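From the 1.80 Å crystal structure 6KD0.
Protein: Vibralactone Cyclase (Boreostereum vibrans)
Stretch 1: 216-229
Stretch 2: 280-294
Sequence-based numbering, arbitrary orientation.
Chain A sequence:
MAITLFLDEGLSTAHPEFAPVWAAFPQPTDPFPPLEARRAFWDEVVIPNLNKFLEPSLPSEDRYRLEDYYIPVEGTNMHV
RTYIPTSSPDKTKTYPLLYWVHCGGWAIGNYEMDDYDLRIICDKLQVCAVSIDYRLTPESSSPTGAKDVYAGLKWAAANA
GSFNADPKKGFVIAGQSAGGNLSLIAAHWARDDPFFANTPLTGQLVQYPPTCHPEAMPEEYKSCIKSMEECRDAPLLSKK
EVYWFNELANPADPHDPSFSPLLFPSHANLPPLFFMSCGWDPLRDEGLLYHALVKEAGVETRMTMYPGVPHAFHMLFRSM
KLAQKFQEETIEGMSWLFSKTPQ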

# COMPACT_ATOMS: atom_id res chain seq x y z
N ALA A 216 -13.11 10.21 13.78
CA ALA A 216 -13.18 11.37 12.90
C ALA A 216 -14.03 11.12 11.65
O ALA A 216 -14.06 11.99 10.77
CB ALA A 216 -11.77 11.80 12.47
N MET A 217 -14.69 9.97 11.55
CA MET A 217 -15.56 9.70 10.41
C MET A 217 -16.65 10.76 10.35
O MET A 217 -17.37 10.96 11.33
CB MET A 217 -16.18 8.32 10.54
CG MET A 217 -17.07 7.93 9.39
SD MET A 217 -16.15 7.82 7.85
CE MET A 217 -14.92 6.58 8.26
N PRO A 218 -16.81 11.46 9.22
CA PRO A 218 -17.84 12.51 9.16
C PRO A 218 -19.22 11.91 9.35
O PRO A 218 -19.53 10.83 8.85
CB PRO A 218 -17.66 13.09 7.75
CG PRO A 218 -16.25 12.78 7.41
CD PRO A 218 -16.03 11.41 7.98
N GLU A 219 -20.04 12.62 10.14
CA GLU A 219 -21.36 12.11 10.50
C GLU A 219 -22.15 11.69 9.27
O GLU A 219 -22.76 10.61 9.26
CB GLU A 219 -22.12 13.17 11.30
CG GLU A 219 -23.31 12.62 12.08
CD GLU A 219 -22.91 11.62 13.15
OE1 GLU A 219 -21.88 11.82 13.83
OE2 GLU A 219 -23.65 10.62 13.32
N GLU A 220 -22.13 12.50 8.22
CA GLU A 220 -22.96 12.22 7.05
C GLU A 220 -22.58 10.92 6.36
O GLU A 220 -23.38 10.39 5.58
CB GLU A 220 -22.83 13.35 6.03
CG GLU A 220 -21.44 13.46 5.45
CD GLU A 220 -21.12 14.83 4.93
OE1 GLU A 220 -21.58 15.16 3.81
OE2 GLU A 220 -20.40 15.57 5.63
N TYR A 221 -21.39 10.39 6.62
CA TYR A 221 -20.96 9.14 6.01
C TYR A 221 -20.99 7.95 6.94
O TYR A 221 -20.63 6.85 6.52
CB TYR A 221 -19.53 9.27 5.45
CG TYR A 221 -19.35 10.36 4.44
CD1 TYR A 221 -20.25 10.52 3.40
CD2 TYR A 221 -18.28 11.23 4.53
CE1 TYR A 221 -20.08 11.53 2.47
CE2 TYR A 221 -18.10 12.24 3.60
CZ TYR A 221 -19.00 12.38 2.58
OH TYR A 221 -18.83 13.39 1.65
N LYS A 222 -21.40 8.13 8.20
CA LYS A 222 -21.27 7.01 9.14
C LYS A 222 -22.14 5.84 8.72
O LYS A 222 -21.80 4.68 9.00
CB LYS A 222 -21.59 7.46 10.56
CG LYS A 222 -20.44 8.19 11.21
CD LYS A 222 -20.78 8.56 12.64
CE LYS A 222 -19.63 9.28 13.31
NZ LYS A 222 -20.08 9.99 14.54
N SER A 223 -23.23 6.14 8.02
CA SER A 223 -24.18 5.11 7.53
C SER A 223 -23.51 4.27 6.43
O SER A 223 -23.88 3.08 6.30
CB SER A 223 -25.46 5.74 7.03
OG SER A 223 -26.45 5.72 8.05
N CYS A 224 -22.58 4.86 5.68
CA CYS A 224 -21.90 4.12 4.61
C CYS A 224 -20.98 3.03 5.16
O CYS A 224 -20.63 2.09 4.44
CB CYS A 224 -21.03 5.04 3.75
SG CYS A 224 -21.84 6.52 3.14
N ILE A 225 -20.54 3.18 6.41
CA ILE A 225 -19.50 2.31 6.96
C ILE A 225 -20.25 1.14 7.59
O ILE A 225 -20.65 1.18 8.76
CB ILE A 225 -18.58 3.03 7.95
CG1 ILE A 225 -17.66 4.09 7.30
CG2 ILE A 225 -17.64 2.02 8.60
CD1 ILE A 225 -18.11 4.79 6.05
N LYS A 226 -20.48 0.09 6.80
CA LYS A 226 -21.08 -1.13 7.32
C LYS A 226 -20.04 -2.19 7.67
O LYS A 226 -20.26 -2.97 8.60
CB LYS A 226 -22.09 -1.70 6.32
CG LYS A 226 -23.53 -1.33 6.63
CD LYS A 226 -23.93 -0.03 5.95
CE LYS A 226 -25.37 0.34 6.29
NZ LYS A 226 -25.47 1.04 7.61
N SER A 227 -18.91 -2.21 6.95
CA SER A 227 -17.94 -3.30 7.08
C SER A 227 -17.34 -3.38 8.48
O SER A 227 -16.97 -4.47 8.91
CB SER A 227 -16.83 -3.15 6.04
OG SER A 227 -16.17 -1.90 6.21
N MET A 228 -17.23 -2.26 9.20
CA MET A 228 -16.54 -2.31 10.48
C MET A 228 -17.26 -3.19 11.50
O MET A 228 -16.61 -3.85 12.32
CB MET A 228 -16.34 -0.90 11.05
CG MET A 228 -15.32 -0.82 12.19
SD MET A 228 -13.60 -0.97 11.63
CE MET A 228 -13.46 0.51 10.65
N GLU A 229 -18.60 -3.22 11.45
CA GLU A 229 -19.38 -4.11 12.31
C GLU A 229 -19.66 -5.45 11.63
O GLU A 229 -19.53 -6.51 12.26
CB GLU A 229 -20.71 -3.44 12.68
CG GLU A 229 -20.56 -2.22 13.56
CD GLU A 229 -19.85 -2.52 14.86
OE1 GLU A 229 -20.11 -3.60 15.45
OE2 GLU A 229 -19.04 -1.68 15.29
N TRP A 280 -13.95 -9.12 2.58
CA TRP A 280 -14.20 -9.60 3.94
C TRP A 280 -13.24 -8.92 4.91
O TRP A 280 -12.31 -9.52 5.42
CB TRP A 280 -14.05 -11.12 3.98
CG TRP A 280 -14.59 -11.79 5.21
CD1 TRP A 280 -15.19 -11.21 6.30
CD2 TRP A 280 -14.56 -13.20 5.47
NE1 TRP A 280 -15.54 -12.18 7.21
CE2 TRP A 280 -15.17 -13.41 6.73
CE3 TRP A 280 -14.08 -14.31 4.77
CZ2 TRP A 280 -15.31 -14.68 7.29
CZ3 TRP A 280 -14.23 -15.58 5.33
CH2 TRP A 280 -14.84 -15.75 6.58
N ASP A 281 -13.51 -7.63 5.17
CA ASP A 281 -12.49 -6.74 5.72
C ASP A 281 -13.20 -5.59 6.41
O ASP A 281 -14.01 -4.90 5.77
CB ASP A 281 -11.57 -6.27 4.58
CG ASP A 281 -10.41 -5.39 5.03
OD1 ASP A 281 -10.34 -4.98 6.22
OD2 ASP A 281 -9.55 -5.11 4.17
N PRO A 282 -12.97 -5.36 7.71
CA PRO A 282 -13.61 -4.22 8.39
C PRO A 282 -13.24 -2.87 7.78
O PRO A 282 -14.04 -1.93 7.86
CB PRO A 282 -13.10 -4.34 9.83
CG PRO A 282 -11.81 -5.11 9.71
CD PRO A 282 -12.07 -6.11 8.62
N LEU A 283 -12.06 -2.75 7.17
CA LEU A 283 -11.62 -1.51 6.53
C LEU A 283 -12.19 -1.34 5.12
O LEU A 283 -11.83 -0.37 4.44
CB LEU A 283 -10.09 -1.48 6.44
CG LEU A 283 -9.30 -1.41 7.74
CD1 LEU A 283 -7.78 -1.26 7.45
CD2 LEU A 283 -9.79 -0.28 8.63
N ARG A 284 -13.05 -2.25 4.66
CA ARG A 284 -13.50 -2.19 3.27
C ARG A 284 -14.23 -0.89 2.97
O ARG A 284 -13.92 -0.20 1.99
CB ARG A 284 -14.40 -3.39 2.96
CG ARG A 284 -14.96 -3.38 1.54
CD ARG A 284 -16.14 -4.38 1.41
NE ARG A 284 -17.33 -3.90 2.10
CZ ARG A 284 -18.15 -4.66 2.83
NH1 ARG A 284 -17.91 -5.96 2.99
NH2 ARG A 284 -19.22 -4.12 3.39
N ASP A 285 -15.19 -0.52 3.81
CA ASP A 285 -16.10 0.56 3.42
C ASP A 285 -15.45 1.94 3.52
O ASP A 285 -15.77 2.81 2.70
CB ASP A 285 -17.39 0.46 4.23
CG ASP A 285 -18.30 -0.67 3.75
OD1 ASP A 285 -18.12 -1.15 2.60
OD2 ASP A 285 -19.18 -1.10 4.51
N GLU A 286 -14.53 2.18 4.46
CA GLU A 286 -13.86 3.48 4.44
C GLU A 286 -12.97 3.62 3.21
O GLU A 286 -12.79 4.73 2.69
CB GLU A 286 -13.07 3.71 5.72
CG GLU A 286 -11.89 2.78 5.96
CD GLU A 286 -11.35 2.93 7.37
OE1 GLU A 286 -10.26 3.53 7.55
OE2 GLU A 286 -12.05 2.49 8.31
N GLY A 287 -12.44 2.50 2.69
CA GLY A 287 -11.72 2.56 1.44
C GLY A 287 -12.63 2.82 0.25
O GLY A 287 -12.31 3.62 -0.64
N LEU A 288 -13.78 2.15 0.21
CA LEU A 288 -14.74 2.42 -0.86
C LEU A 288 -15.23 3.86 -0.81
O LEU A 288 -15.41 4.51 -1.85
CB LEU A 288 -15.92 1.44 -0.75
CG LEU A 288 -15.59 -0.04 -0.97
CD1 LEU A 288 -16.85 -0.87 -0.87
CD2 LEU A 288 -14.91 -0.22 -2.31
N LEU A 289 -15.40 4.40 0.39
CA LEU A 289 -15.81 5.79 0.54
C LEU A 289 -14.73 6.73 0.00
O LEU A 289 -15.03 7.68 -0.73
CB LEU A 289 -16.10 6.09 2.01
CG LEU A 289 -16.40 7.53 2.37
CD1 LEU A 289 -17.65 7.98 1.63
CD2 LEU A 289 -16.59 7.61 3.88
N TYR A 290 -13.46 6.47 0.37
CA TYR A 290 -12.37 7.31 -0.12
C TYR A 290 -12.33 7.29 -1.64
O TYR A 290 -12.21 8.33 -2.29
CB TYR A 290 -11.02 6.84 0.47
CG TYR A 290 -9.83 7.65 -0.03
CD1 TYR A 290 -9.20 7.35 -1.25
CD2 TYR A 290 -9.36 8.74 0.69
CE1 TYR A 290 -8.15 8.09 -1.71
CE2 TYR A 290 -8.30 9.50 0.23
CZ TYR A 290 -7.71 9.18 -0.97
OH TYR A 290 -6.66 9.93 -1.43
N HIS A 291 -12.49 6.10 -2.23
CA HIS A 291 -12.51 5.98 -3.67
C HIS A 291 -13.67 6.76 -4.29
O HIS A 291 -13.51 7.40 -5.34
CB HIS A 291 -12.58 4.51 -4.05
CG HIS A 291 -12.92 4.28 -5.48
ND1 HIS A 291 -14.20 3.99 -5.91
CD2 HIS A 291 -12.14 4.29 -6.59
CE1 HIS A 291 -14.20 3.83 -7.22
NE2 HIS A 291 -12.96 3.99 -7.65
N ALA A 292 -14.85 6.70 -3.66
CA ALA A 292 -16.01 7.43 -4.16
C ALA A 292 -15.75 8.93 -4.14
O ALA A 292 -16.08 9.64 -5.10
CB ALA A 292 -17.24 7.08 -3.32
N LEU A 293 -15.16 9.43 -3.05
CA LEU A 293 -14.87 10.86 -2.95
C LEU A 293 -13.85 11.29 -3.98
O LEU A 293 -13.93 12.39 -4.53
CB LEU A 293 -14.39 11.23 -1.55
CG LEU A 293 -15.40 11.18 -0.42
CD1 LEU A 293 -14.71 11.55 0.85
CD2 LEU A 293 -16.55 12.15 -0.69
N VAL A 294 -12.85 10.44 -4.25
CA VAL A 294 -11.84 10.82 -5.23
C VAL A 294 -12.47 10.85 -6.63
O VAL A 294 -12.21 11.76 -7.42
CB VAL A 294 -10.61 9.89 -5.16
CG1 VAL A 294 -9.73 10.06 -6.38
CG2 VAL A 294 -9.81 10.17 -3.90

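The contact, which buries 638 Å² over the two stretches together, is organised around two short side chains that satisfy each other's backbones. Asp 285, in the first turn of its helix, points toward the other stretch, and Asp 285 OD2 accepts from Ser 227 N at 2.7 Å and from Lys 226 N at 2.9 Å, so one carboxylate oxygen gathers two consecutive amides. With chi1 in p, Ser 227 OG donates to Pro 282 O at 2.7 Å and accepts from Asp 285 N at 2.9 Å, using both capacities of a hydroxyl small enough to be buried between the backbones. Arg 284 steadies the aspartate from within its own stretch through a salt bridge, Arg 284 NE to Asp 285 OD1 at 2.9 Å, while Ser 227 CB lies over one face of the guanidinium.

Beside this polar knot, Met 228 SD packs on Pro 282 CB at 3.9 Å; although its CA-to-CB bond points away overall, the flexible thioether brings its end back.

One helical turn beyond Asp 285, Leu 289 anchors a second apolar patch. Leu 289 CD2 meets Tyr 221 CB at 3.7 Å, Ile 225 CD1 at 3.9 Å and Met 217 SD at 4.0 Å, while Leu 289 CD1 sits over one face of the Tyr 221 ring, 4.2 Å from its centroid. A further turn on, Leu 293 CD2 reaches Tyr 221 CZ at 4.1 Å.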